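Local coordinates for protein epimerase (Methylomonas sp. DH-1, PDB 7CJ7) that catalyses the manganese-dependent epimerization of ketoses at C3, with the highest activity toward L-ribulose, at residues G11-V15 with E246-S250; I50-K56 with V99-L103; A139-A143 with N176-A180; M196-L201 with S229-L234. All blocks are in the same frame, centred on the assembly; numbering follows the deposited sequence.

Contact 1 (G11-V15 with E246-S250). With MN (manganese (II) ion), chain D; SOL (L-sorbose), chain C.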
loop_
_atom_site.group_PDB
_atom_site.type_symbol
_atom_site.label_atom_id
_atom_site.label_comp_id
_atom_site.label_asym_id
_atom_site.label_seq_id
_atom_site.Cartn_x
_atom_site.Cartn_y
_atom_site.Cartn_z
ATOM N N GLY A 11 17.837 14.512 -2.497
ATOM C CA GLY A 11 16.396 14.787 -2.479
ATOM C C GLY A 11 15.776 14.398 -3.803
ATOM O O GLY A 11 16.379 14.676 -4.852
ATOM N N HIS A 12 14.628 13.730 -3.761
ATOM C CA HIS A 12 13.833 13.396 -4.964
ATOM C C HIS A 12 13.248 14.688 -5.536
ATOM O O HIS A 12 12.826 15.541 -4.740
ATOM C CB HIS A 12 12.771 12.359 -4.597
ATOM C CG HIS A 12 12.090 11.777 -5.783
ATOM N ND1 HIS A 12 10.959 12.340 -6.321
ATOM C CD2 HIS A 12 12.364 10.680 -6.521
ATOM C CE1 HIS A 12 10.567 11.619 -7.353
ATOM N NE2 HIS A 12 11.405 10.589 -7.489
ATOM N N ALA A 13 13.227 14.827 -6.866
ATOM C CA ALA A 13 12.799 16.060 -7.564
ATOM C C ALA A 13 11.391 16.475 -7.115
ATOM O O ALA A 13 11.141 17.694 -7.024
ATOM C CB ALA A 13 12.871 15.843 -9.053
ATOM N N LEU A 14 10.507 15.509 -6.825
ATOM C CA LEU A 14 9.066 15.768 -6.550
ATOM C C LEU A 14 8.882 16.440 -5.186
ATOM O O LEU A 14 7.724 16.775 -4.834
ATOM C CB LEU A 14 8.294 14.449 -6.604
ATOM C CG LEU A 14 7.486 14.218 -7.879
ATOM C CD1 LEU A 14 6.243 15.097 -7.892
ATOM C CD2 LEU A 14 8.339 14.461 -9.113
ATOM N N VAL A 15 9.960 16.593 -4.424
ATOM C CA VAL A 15 9.924 17.406 -3.179
ATOM C C VAL A 15 9.735 18.871 -3.584
ATOM O O VAL A 15 9.118 19.611 -2.800
ATOM C CB VAL A 15 11.174 17.179 -2.318
ATOM C CG1 VAL A 15 11.320 18.245 -1.249
ATOM C CG2 VAL A 15 11.146 15.796 -1.690
ATOM N N GLU A 246 12.554 10.926 -0.008
ATOM C CA GLU A 246 11.442 10.835 -0.969
ATOM C C GLU A 246 10.139 11.164 -0.240
ATOM O O GLU A 246 9.894 10.614 0.854
ATOM C CB GLU A 246 11.408 9.448 -1.600
ATOM C CG GLU A 246 10.361 9.317 -2.677
ATOM C CD GLU A 246 10.582 8.102 -3.558
ATOM O OE1 GLU A 246 10.750 8.269 -4.787
ATOM O OE2 GLU A 246 10.595 7.001 -3.008
ATOM N N SER A 247 9.327 12.030 -0.833
ATOM C CA SER A 247 8.075 12.509 -0.204
ATOM C C SER A 247 7.125 13.012 -1.283
ATOM O O SER A 247 7.578 13.680 -2.222
ATOM C CB SER A 247 8.375 13.587 0.811
ATOM O OG SER A 247 7.205 13.981 1.492
ATOM N N PHE A 248 5.840 12.725 -1.133
ATOM C CA PHE A 248 4.816 13.156 -2.108
ATOM C C PHE A 248 3.662 13.819 -1.364
ATOM O O PHE A 248 3.186 13.283 -0.338
ATOM C CB PHE A 248 4.355 11.977 -2.959
ATOM C CG PHE A 248 5.461 11.294 -3.715
ATOM C CD1 PHE A 248 5.911 11.793 -4.924
ATOM C CD2 PHE A 248 6.058 10.150 -3.209
ATOM C CE1 PHE A 248 6.943 11.166 -5.605
ATOM C CE2 PHE A 248 7.087 9.531 -3.891
ATOM C CZ PHE A 248 7.526 10.037 -5.089
ATOM N N SER A 249 3.236 14.963 -1.895
ATOM C CA SER A 249 2.058 15.723 -1.418
ATOM C C SER A 249 1.255 16.171 -2.637
ATOM O O SER A 249 1.878 16.407 -3.685
ATOM C CB SER A 249 2.484 16.900 -0.579
ATOM O OG SER A 249 1.350 17.654 -0.185
ATOM N N SER A 250 -0.064 16.306 -2.500
ATOM C CA SER A 250 -0.936 16.878 -3.555
ATOM C C SER A 250 -0.486 18.317 -3.858
ATOM O O SER A 250 -0.873 18.843 -4.916
ATOM C CB SER A 250 -2.397 16.794 -3.173
ATOM O OG SER A 250 -2.640 17.460 -1.942
HETATM MN MN MN D . 11.281 5.089 -3.624
HETATM C C1 SOL C . 7.664 4.664 -5.992
HETATM O O1 SOL C . 6.732 4.350 -4.983
HETATM C C2 SOL C . 9.005 5.003 -5.424
HETATM O O2 SOL C . 9.317 4.630 -4.306
HETATM C C3 SOL C . 9.945 5.866 -6.254
HETATM O O3 SOL C . 11.276 5.731 -5.810
HETATM C C4 SOL C . 9.842 5.532 -7.739
HETATM O O4 SOL C . 10.220 4.170 -7.946
HETATM C C5 SOL C . 10.719 6.417 -8.627
HETATM O O5 SOL C . 10.696 5.914 -9.963
HETATM C C6 SOL C . 10.292 7.869 -8.647
HETATM O O6 SOL C . 11.181 8.643 -9.457
HETATM O O HOH W 1 4.983 15.690 -4.274
#

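Contact 2 (I50-K56 with V99-L103)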
loop_
_atom_site.group_PDB
_atom_site.type_symbol
_atom_site.label_atom_id
_atom_site.label_comp_id
_atom_site.label_asym_id
_atom_site.label_seq_id
_atom_site.Cartn_x
_atom_site.Cartn_y
_atom_site.Cartn_z
ATOM N N ILE A 50 13.609 15.868 -21.142
ATOM C CA ILE A 50 14.582 16.642 -20.318
ATOM C C ILE A 50 15.550 17.386 -21.246
ATOM O O ILE A 50 16.098 16.753 -22.160
ATOM C CB ILE A 50 15.312 15.717 -19.328
ATOM C CG1 ILE A 50 16.397 16.465 -18.561
ATOM C CG2 ILE A 50 15.889 14.504 -20.018
ATOM C CD1 ILE A 50 16.834 15.758 -17.304
ATOM N N ASP A 51 15.732 18.690 -21.022
ATOM C CA ASP A 51 16.798 19.492 -21.679
ATOM C C ASP A 51 18.103 19.217 -20.931
ATOM O O ASP A 51 18.342 19.843 -19.890
ATOM C CB ASP A 51 16.461 20.985 -21.726
ATOM C CG ASP A 51 17.470 21.821 -22.504
ATOM O OD1 ASP A 51 18.634 21.377 -22.645
ATOM O OD2 ASP A 51 17.095 22.931 -22.938
ATOM N N VAL A 52 18.902 18.282 -21.435
ATOM C CA VAL A 52 20.072 17.733 -20.703
ATOM C C VAL A 52 21.142 18.819 -20.535
ATOM O O VAL A 52 21.664 18.955 -19.427
ATOM C CB VAL A 52 20.629 16.490 -21.412
ATOM C CG1 VAL A 52 21.858 15.973 -20.689
ATOM C CG2 VAL A 52 19.562 15.413 -21.538
ATOM N N ALA A 53 21.456 19.572 -21.587
ATOM C CA ALA A 53 22.502 20.618 -21.537
ATOM C C ALA A 53 22.136 21.668 -20.475
ATOM O O ALA A 53 23.017 22.062 -19.684
ATOM C CB ALA A 53 22.686 21.215 -22.904
ATOM N N LEU A 54 20.872 22.082 -20.428
ATOM C CA LEU A 54 20.392 23.116 -19.477
ATOM C C LEU A 54 20.520 22.560 -18.057
ATOM O O LEU A 54 21.029 23.276 -17.179
ATOM C CB LEU A 54 18.945 23.466 -19.823
ATOM C CG LEU A 54 18.315 24.593 -19.013
ATOM C CD1 LEU A 54 17.198 25.249 -19.805
ATOM C CD2 LEU A 54 17.787 24.088 -17.688
ATOM N N THR A 55 20.140 21.299 -17.850
ATOM C CA THR A 55 20.198 20.645 -16.518
ATOM C C THR A 55 21.662 20.568 -16.082
ATOM O O THR A 55 21.945 20.876 -14.916
ATOM C CB THR A 55 19.517 19.274 -16.530
ATOM O OG1 THR A 55 18.137 19.481 -16.828
ATOM C CG2 THR A 55 19.654 18.534 -15.219
ATOM N N LYS A 56 22.552 20.145 -16.977
ATOM C CA LYS A 56 24.008 20.081 -16.697
ATOM C C LYS A 56 24.506 21.456 -16.209
ATOM O O LYS A 56 25.190 21.503 -15.180
ATOM C CB LYS A 56 24.724 19.567 -17.948
ATOM C CG LYS A 56 26.234 19.536 -17.850
ATOM C CD LYS A 56 26.732 19.178 -16.488
ATOM C CE LYS A 56 26.952 17.696 -16.290
ATOM N NZ LYS A 56 28.218 17.455 -15.559
ATOM N N VAL A 99 20.981 9.745 -20.686
ATOM C CA VAL A 99 20.729 11.045 -20.009
ATOM C C VAL A 99 21.566 11.080 -18.732
ATOM O O VAL A 99 22.231 12.091 -18.488
ATOM C CB VAL A 99 19.239 11.256 -19.709
ATOM C CG1 VAL A 99 19.018 12.418 -18.749
ATOM C CG2 VAL A 99 18.459 11.467 -20.995
ATOM N N LEU A 100 21.536 9.992 -17.956
ATOM C CA LEU A 100 22.274 9.909 -16.675
ATOM C C LEU A 100 23.770 10.099 -16.949
ATOM O O LEU A 100 24.395 10.901 -16.256
ATOM C CB LEU A 100 21.986 8.561 -16.024
ATOM C CG LEU A 100 22.742 8.272 -14.730
ATOM C CD1 LEU A 100 22.366 9.258 -13.635
ATOM C CD2 LEU A 100 22.464 6.851 -14.281
ATOM N N TYR A 101 24.318 9.407 -17.950
ATOM C CA TYR A 101 25.752 9.526 -18.325
ATOM C C TYR A 101 26.076 10.986 -18.665
ATOM O O TYR A 101 27.115 11.504 -18.204
ATOM C CB TYR A 101 26.109 8.625 -19.505
ATOM C CG TYR A 101 27.540 8.780 -19.963
ATOM C CD1 TYR A 101 28.570 8.090 -19.349
ATOM C CD2 TYR A 101 27.863 9.643 -20.994
ATOM C CE1 TYR A 101 29.884 8.231 -19.764
ATOM C CE2 TYR A 101 29.170 9.807 -21.413
ATOM C CZ TYR A 101 30.184 9.097 -20.798
ATOM O OH TYR A 101 31.465 9.248 -21.234
ATOM N N ALA A 102 25.204 11.643 -19.428
ATOM C CA ALA A 102 25.404 13.035 -19.895
ATOM C C ALA A 102 25.417 14.002 -18.697
ATOM O O ALA A 102 26.103 15.040 -18.775
ATOM C CB ALA A 102 24.348 13.391 -20.911
ATOM N N LEU A 103 24.705 13.674 -17.615
ATOM C CA LEU A 103 24.632 14.513 -16.389
ATOM C C LEU A 103 25.744 14.146 -15.406
ATOM O O LEU A 103 25.771 14.751 -14.316
ATOM C CB LEU A 103 23.256 14.355 -15.744
ATOM C CG LEU A 103 22.108 14.917 -16.578
ATOM C CD1 LEU A 103 20.780 14.724 -15.876
ATOM C CD2 LEU A 103 22.341 16.387 -16.892
#

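Contact 3 (A139-A143 with N176-A180)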
loop_
_atom_site.group_PDB
_atom_site.type_symbol
_atom_site.label_atom_id
_atom_site.label_comp_id
_atom_site.label_asym_id
_atom_site.label_seq_id
_atom_site.Cartn_x
_atom_site.Cartn_y
_atom_site.Cartn_z
ATOM N N ALA A 139 21.949 -3.774 -17.602
ATOM C CA ALA A 139 23.208 -3.784 -16.821
ATOM C C ALA A 139 24.404 -3.710 -17.781
ATOM O O ALA A 139 25.356 -2.955 -17.509
ATOM C CB ALA A 139 23.267 -4.995 -15.929
ATOM N N ASP A 140 24.371 -4.474 -18.872
ATOM C CA ASP A 140 25.503 -4.562 -19.826
ATOM C C ASP A 140 25.638 -3.221 -20.558
ATOM O O ASP A 140 26.796 -2.762 -20.742
ATOM C CB ASP A 140 25.337 -5.767 -20.756
ATOM C CG ASP A 140 25.514 -7.100 -20.043
ATOM O OD1 ASP A 140 26.090 -7.103 -18.938
ATOM O OD2 ASP A 140 25.054 -8.127 -20.587
ATOM N N TYR A 141 24.519 -2.599 -20.941
ATOM C CA TYR A 141 24.508 -1.261 -21.593
ATOM C C TYR A 141 25.076 -0.202 -20.641
ATOM O O TYR A 141 25.959 0.601 -21.069
ATOM C CB TYR A 141 23.099 -0.886 -22.058
ATOM C CG TYR A 141 23.057 0.350 -22.908
ATOM C CD1 TYR A 141 23.442 0.332 -24.239
ATOM C CD2 TYR A 141 22.666 1.561 -22.364
ATOM C CE1 TYR A 141 23.418 1.486 -25.009
ATOM C CE2 TYR A 141 22.645 2.718 -23.119
ATOM C CZ TYR A 141 22.991 2.678 -24.453
ATOM O OH TYR A 141 22.977 3.840 -25.177
ATOM N N ALA A 142 24.595 -0.185 -19.395
ATOM C CA ALA A 142 25.006 0.771 -18.341
ATOM C C ALA A 142 26.492 0.571 -18.032
ATOM O O ALA A 142 27.165 1.554 -17.724
ATOM C CB ALA A 142 24.161 0.594 -17.101
ATOM N N ALA A 143 26.987 -0.666 -18.102
ATOM C CA ALA A 143 28.375 -0.999 -17.700
ATOM C C ALA A 143 29.346 -0.258 -18.622
ATOM O O ALA A 143 30.436 0.117 -18.172
ATOM C CB ALA A 143 28.590 -2.494 -17.733
ATOM N N ASN A 176 22.586 -11.767 -12.205
ATOM C CA ASN A 176 24.018 -12.126 -12.088
ATOM C C ASN A 176 24.886 -11.120 -12.856
ATOM O O ASN A 176 25.664 -11.539 -13.733
ATOM C CB ASN A 176 24.266 -13.536 -12.613
ATOM C CG ASN A 176 25.638 -14.003 -12.203
ATOM O OD1 ASN A 176 26.123 -13.582 -11.160
ATOM N ND2 ASN A 176 26.249 -14.856 -13.005
ATOM N N ARG A 177 24.758 -9.837 -12.531
ATOM C CA ARG A 177 25.579 -8.747 -13.108
ATOM C C ARG A 177 26.210 -7.953 -11.974
ATOM O O ARG A 177 25.534 -7.607 -11.010
ATOM C CB ARG A 177 24.713 -7.869 -14.013
ATOM C CG ARG A 177 24.259 -8.572 -15.283
ATOM C CD ARG A 177 25.432 -9.004 -16.133
ATOM N NE ARG A 177 25.052 -9.363 -17.486
ATOM C CZ ARG A 177 24.715 -10.585 -17.863
ATOM N NH1 ARG A 177 24.680 -11.554 -16.968
ATOM N NH2 ARG A 177 24.409 -10.837 -19.124
ATOM N N PRO A 178 27.520 -7.637 -12.065
ATOM C CA PRO A 178 28.236 -6.985 -10.965
ATOM C C PRO A 178 27.786 -5.540 -10.701
ATOM O O PRO A 178 28.043 -5.033 -9.616
ATOM C CB PRO A 178 29.699 -6.998 -11.438
ATOM C CG PRO A 178 29.603 -7.046 -12.949
ATOM C CD PRO A 178 28.384 -7.901 -13.231
ATOM N N ASN A 179 27.142 -4.906 -11.682
ATOM C CA ASN A 179 26.713 -3.488 -11.547
ATOM C C ASN A 179 25.196 -3.443 -11.371
ATOM O O ASN A 179 24.626 -2.367 -11.555
ATOM C CB ASN A 179 27.163 -2.624 -12.725
ATOM C CG ASN A 179 26.521 -3.033 -14.027
ATOM O OD1 ASN A 179 26.426 -4.217 -14.320
ATOM N ND2 ASN A 179 26.110 -2.061 -14.822
ATOM N N ALA A 180 24.576 -4.554 -10.973
ATOM C CA ALA A 180 23.143 -4.583 -10.617
ATOM C C ALA A 180 23.010 -4.790 -9.105
ATOM O O ALA A 180 23.569 -5.754 -8.560
ATOM C CB ALA A 180 22.407 -5.627 -11.404
HETATM O O HOH W 2 27.306 -5.885 -16.265
#

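Contact 4 (M196-L201 with S229-L234)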
loop_
_atom_site.group_PDB
_atom_site.type_symbol
_atom_site.label_atom_id
_atom_site.label_comp_id
_atom_site.label_asym_id
_atom_site.label_seq_id
_atom_site.Cartn_x
_atom_site.Cartn_y
_atom_site.Cartn_z
ATOM N N MET A 196 12.582 -4.102 9.876
ATOM C CA MET A 196 13.308 -3.186 8.963
ATOM C C MET A 196 14.785 -3.586 8.826
ATOM O O MET A 196 15.524 -2.817 8.189
ATOM C CB MET A 196 13.187 -1.741 9.453
ATOM C CG MET A 196 11.743 -1.264 9.581
ATOM S SD MET A 196 10.911 -1.109 7.983
ATOM C CE MET A 196 11.906 0.204 7.273
ATOM N N ALA A 197 15.205 -4.744 9.355
ATOM C CA ALA A 197 16.635 -5.149 9.403
ATOM C C ALA A 197 16.926 -6.320 8.457
ATOM O O ALA A 197 18.000 -6.304 7.838
ATOM C CB ALA A 197 17.049 -5.490 10.814
ATOM N N LYS A 198 16.028 -7.311 8.397
ATOM C CA LYS A 198 16.261 -8.640 7.766
ATOM C C LYS A 198 16.824 -8.479 6.346
ATOM O O LYS A 198 17.857 -9.120 6.037
ATOM C CB LYS A 198 14.942 -9.422 7.798
ATOM C CG LYS A 198 14.999 -10.886 7.380
ATOM C CD LYS A 198 13.706 -11.619 7.727
ATOM C CE LYS A 198 13.522 -12.960 7.046
ATOM N NZ LYS A 198 14.509 -13.964 7.501
ATOM N N SER A 199 16.185 -7.672 5.494
ATOM C CA SER A 199 16.565 -7.527 4.063
ATOM C C SER A 199 17.900 -6.795 3.938
ATOM O O SER A 199 18.692 -7.144 3.043
ATOM C CB SER A 199 15.479 -6.852 3.276
ATOM O OG SER A 199 14.484 -7.801 2.936
ATOM N N VAL A 200 18.140 -5.810 4.796
ATOM C CA VAL A 200 19.398 -5.013 4.770
ATOM C C VAL A 200 20.556 -5.951 5.123
ATOM O O VAL A 200 21.552 -5.943 4.414
ATOM C CB VAL A 200 19.342 -3.818 5.734
ATOM C CG1 VAL A 200 20.704 -3.157 5.886
ATOM C CG2 VAL A 200 18.296 -2.806 5.304
ATOM N N LEU A 201 20.432 -6.716 6.207
ATOM C CA LEU A 201 21.495 -7.652 6.652
ATOM C C LEU A 201 21.739 -8.705 5.563
ATOM O O LEU A 201 22.910 -9.020 5.312
ATOM C CB LEU A 201 21.085 -8.287 7.983
ATOM C CG LEU A 201 20.853 -7.306 9.134
ATOM C CD1 LEU A 201 20.496 -8.036 10.420
ATOM C CD2 LEU A 201 22.070 -6.425 9.355
ATOM N N SER A 229 15.449 1.011 13.800
ATOM C CA SER A 229 15.778 -0.361 13.348
ATOM C C SER A 229 16.474 -0.296 11.987
ATOM O O SER A 229 17.500 -0.971 11.791
ATOM C CB SER A 229 14.546 -1.220 13.307
ATOM O OG SER A 229 14.882 -2.528 12.906
ATOM N N PHE A 230 15.948 0.512 11.076
ATOM C CA PHE A 230 16.479 0.602 9.700
ATOM C C PHE A 230 17.908 1.159 9.722
ATOM O O PHE A 230 18.789 0.561 9.089
ATOM C CB PHE A 230 15.581 1.464 8.821
ATOM C CG PHE A 230 16.075 1.518 7.404
ATOM C CD1 PHE A 230 16.076 0.375 6.624
ATOM C CD2 PHE A 230 16.600 2.686 6.877
ATOM C CE1 PHE A 230 16.533 0.412 5.317
ATOM C CE2 PHE A 230 17.058 2.723 5.569
ATOM C CZ PHE A 230 17.038 1.584 4.798
ATOM N N PHE A 231 18.145 2.288 10.395
ATOM C CA PHE A 231 19.489 2.923 10.394
ATOM C C PHE A 231 20.492 2.042 11.155
ATOM O O PHE A 231 21.677 2.001 10.776
ATOM C CB PHE A 231 19.416 4.364 10.895
ATOM C CG PHE A 231 18.800 5.309 9.897
ATOM C CD1 PHE A 231 19.377 5.500 8.652
ATOM C CD2 PHE A 231 17.638 6.002 10.199
ATOM C CE1 PHE A 231 18.816 6.372 7.731
ATOM C CE2 PHE A 231 17.087 6.885 9.283
ATOM C CZ PHE A 231 17.675 7.068 8.053
ATOM N N ALA A 232 20.045 1.322 12.177
ATOM C CA ALA A 232 20.898 0.353 12.900
ATOM C C ALA A 232 21.391 -0.721 11.921
ATOM O O ALA A 232 22.590 -1.057 11.938
ATOM C CB ALA A 232 20.148 -0.230 14.067
ATOM N N ALA A 233 20.503 -1.239 11.074
ATOM C CA ALA A 233 20.843 -2.303 10.100
ATOM C C ALA A 233 21.834 -1.751 9.067
ATOM O O ALA A 233 22.784 -2.462 8.723
ATOM C CB ALA A 233 19.597 -2.825 9.440
ATOM N N LEU A 234 21.617 -0.532 8.566
ATOM C CA LEU A 234 22.563 0.112 7.620
ATOM C C LEU A 234 23.947 0.188 8.270
ATOM O O LEU A 234 24.941 -0.051 7.584
ATOM C CB LEU A 234 22.071 1.514 7.242
ATOM C CG LEU A 234 20.901 1.601 6.262
ATOM C CD1 LEU A 234 20.734 3.037 5.799
ATOM C CD2 LEU A 234 21.081 0.686 5.062
#

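Contact 1 (G11-V15 with E246-S250)
The manganese and sugar site at the C-terminal mouth of the TIM barrel brings His12 and Glu246 together. His12 ends the first strand and Glu246 directly follows the last. Their side chains run side by side and point the same way. Glu246 OE1 sits over one face of the imidazole, toward its rim, 3.4 Å from His12 CD2, and the ring and carboxylate planes are 59° apart.

Each group holds a different part of the bound L-sorbose. At the ring edge, His12 NE2 and sugar O6 share a nearly straight hydrogen bond of 2.8 Å (177°). Glu246 OE2 binds manganese at 2.1 Å, and sugar O2 and O3 bind the same ion. Glu246 OE1 lies 2.8 Å from sugar O3. Glu246 probably serves as a proton donor/acceptor in epimerization. With CG anti to the backbone N (chi1 -175°), its extended chain reaches the metal.

Two further contacts hold the imidazole. Leu14 N donates to His12 ND1 at 3.2 Å, from a position tilted out of the ring plane. Phe248 turns its edge to the face of His12 in an offset edge-to-face pair, with centroids 5.5 Å apart. Leu14 CB packs on Phe248 CE1 at 3.7 Å. A water joins Leu14 O to Ser249 N. Ser247 OG is hydrogen-bonded to Arg217 O.

Glu152, Asp185 and His211 complete the metal site. His12 also pairs by backbone with Phe245 of strand 242-245, closing the barrel, and helix 271-285 touches Val15 and Ser247.

Contact 2 (I50-K56 with V99-L103)
Val52 and Leu103 form the tight part of this contact, where the start of helix 52-61 meets the end of helix 83-102. Leu103 CD2 fits against the first turn of the other helix. It lies 3.7 Å from Val52 O and 3.8 Å from Thr55 CG2. Leu103 CG is anti to its own carbonyl carbon (chi1 -67°), and this turns the branched end toward helix 52-61.

The two methyls of Val52 divide the work. Val52 CG1 touches Ala102 CB at 3.6 Å and also meets Leu103 CD2. Val52 CG2 lies 4.1 Å from each Val99 methyl, CG1 and CG2, the two side chains crossing at a slant. Ile50 comes to Val99 tip to tip, with Ile50 CG2 and Val99 CG1 4.0 Å apart. On the barrel side, Ile42 of strand 39-43 touches Thr55 and Leu103.

The solvent side is looser. It begins at Ala102, exposed at the edge of the contact, and continues along Lys56. The Lys56 chain is bent at chi2, chi3 and chi4 and carries CE to 3.7 Å from Ala102 O. Its side chain is also about 5 Å from a bound magnesium ion.

The helix start is capped by its own residues. Asp51 is the N-cap, and its OD1 accepts from Leu54 N at 3.2 Å, met from above the carboxylate plane. Asp51 O takes both Thr55 N and Thr55 OG1. Outside the segments, Thr55 OG1 also bonds to Trp20 NE1.

No hydrogen bond crosses, so the contact between the segments is essentially apolar, as expected of van der Waals packing between helices.

Contact 3 (A139-A143 with N176-A180)
Residues Arg177 to Ala180 form a type I beta turn, closed by Ala180 N to Arg177 O, which sets Asn179 against Ala139 in the last turns of helix 125-143.

Asn179 reaches from this turn to the helix backbone. Its ND2 donates to Ala139 O at 2.9 Å, with the acceptor close to the amide plane and an N-H...O angle of 164°. Ala139 O also accepts from Ala143 N, the helical bond, and the two donors reach it from opposite faces of its plane. Asn179 CG sits between its own backbone N and carbonyl carbon (chi1 65°), which directs the amide at the helix. Asn179 ND2 bonds to Ile147 O as well.

Asp140 and Arg177 make a salt bridge further out. The arginine grips the carboxylate side-on with two nitrogens. Arg177 NE meets Asp140 OD1 at 2.9 Å and Arg177 NH2 meets Asp140 OD2 at 3.1 Å, both on the syn side. The two flat groups are nearly coplanar, 17° apart, although the side chains cross at about a right angle. Two-point bonding restrains rotation of the guanidinium. Nearer the backbone, Arg177 CB lies 3.7 Å from Ala139 CB. A water donates to Asp140 OD1 and, at 2.7 Å, to Asn179 OD1, linking the two polar pairs.

Ile149 of strand 148-152 touches Ala139, Ala142 and Ala180. The arrangement belongs to the N-terminal end of a beta/alpha barrel, where a loop from helix 165-175 leads into strand 180-185 and is tied to the C-terminal end of helix 125-143.

Contact 4 (M196-L201 with S229-L234)
Ala197 and Leu201 are joined by the shortest polar bond here, Leu201 N to Ala197 O at 3.0 Å; Ala197 packs against Ala233, and Leu201 only grazes it. This bond starts helix 198-203. No hydrogen bond crosses to helix 227-236.

The small side chain of Ala233 is consistent with the close approach of the chains. Its CB lies 3.8 Å from Ala197 CA and 3.7 Å from Val200 CG1. Ala197 CB meets the same methyl.

Val200 straddles this point with its two branches. Val200 CG1, anti to the backbone N (chi1 170°), also touches Ala233 O and, at 3.9 Å, Leu234 CD2. Val200 CG2 turns the other way and contacts Phe230 CE1 at 3.7 Å. The valine and phenylalanine side chains cross at about a right angle.

Met196 covers the start of the other helix. Its CB packs on Ser229 OG at 3.9 Å and on Phe230 CB. The chain then bends at both later torsions, which brings Met196 CE back to Phe230 CB. Met196 O faces the edge of the Phe230 ring, near its plane, 3.6 Å from Phe230 CD1. This carbonyl is buried and has no hydrogen-bond partner in the model. The aromatic edge may offset that cost slightly. Leu201, which is exposed, brings CD2 only loosely to Ala233 O.

Further inward, Phe230 touches Val210 and Ile212 of strand 207-212, and Leu234 touches Leu207 of that strand. Helix 186-192 meets Met196 and Phe230 through Thr186 and Met189. The contact thus joins helices 198-203 and 227-236, which precede and follow strand 207-212 in the chain.

The four contacts sample different layers of one barrel. Contact 1 is buried and lies at the metal and sugar site. It joins the first strand to the loop after the last, and its chemistry is metal, sugar and aromatic. Contacts 2 and 4 pair helices of the outer layer and carry no hydrogen bonds across. They lie on opposite sides of the chain's centre, their own centres about 34 Å apart. Contact 4 is the more buried of the two, while contact 2 has a side open to solvent. Contact 3 is also partly exposed, but polar bonds and a salt bridge hold a helix to a loop there. None of the contacts touches another, and contacts 2, 3 and 4 follow in series along the chain.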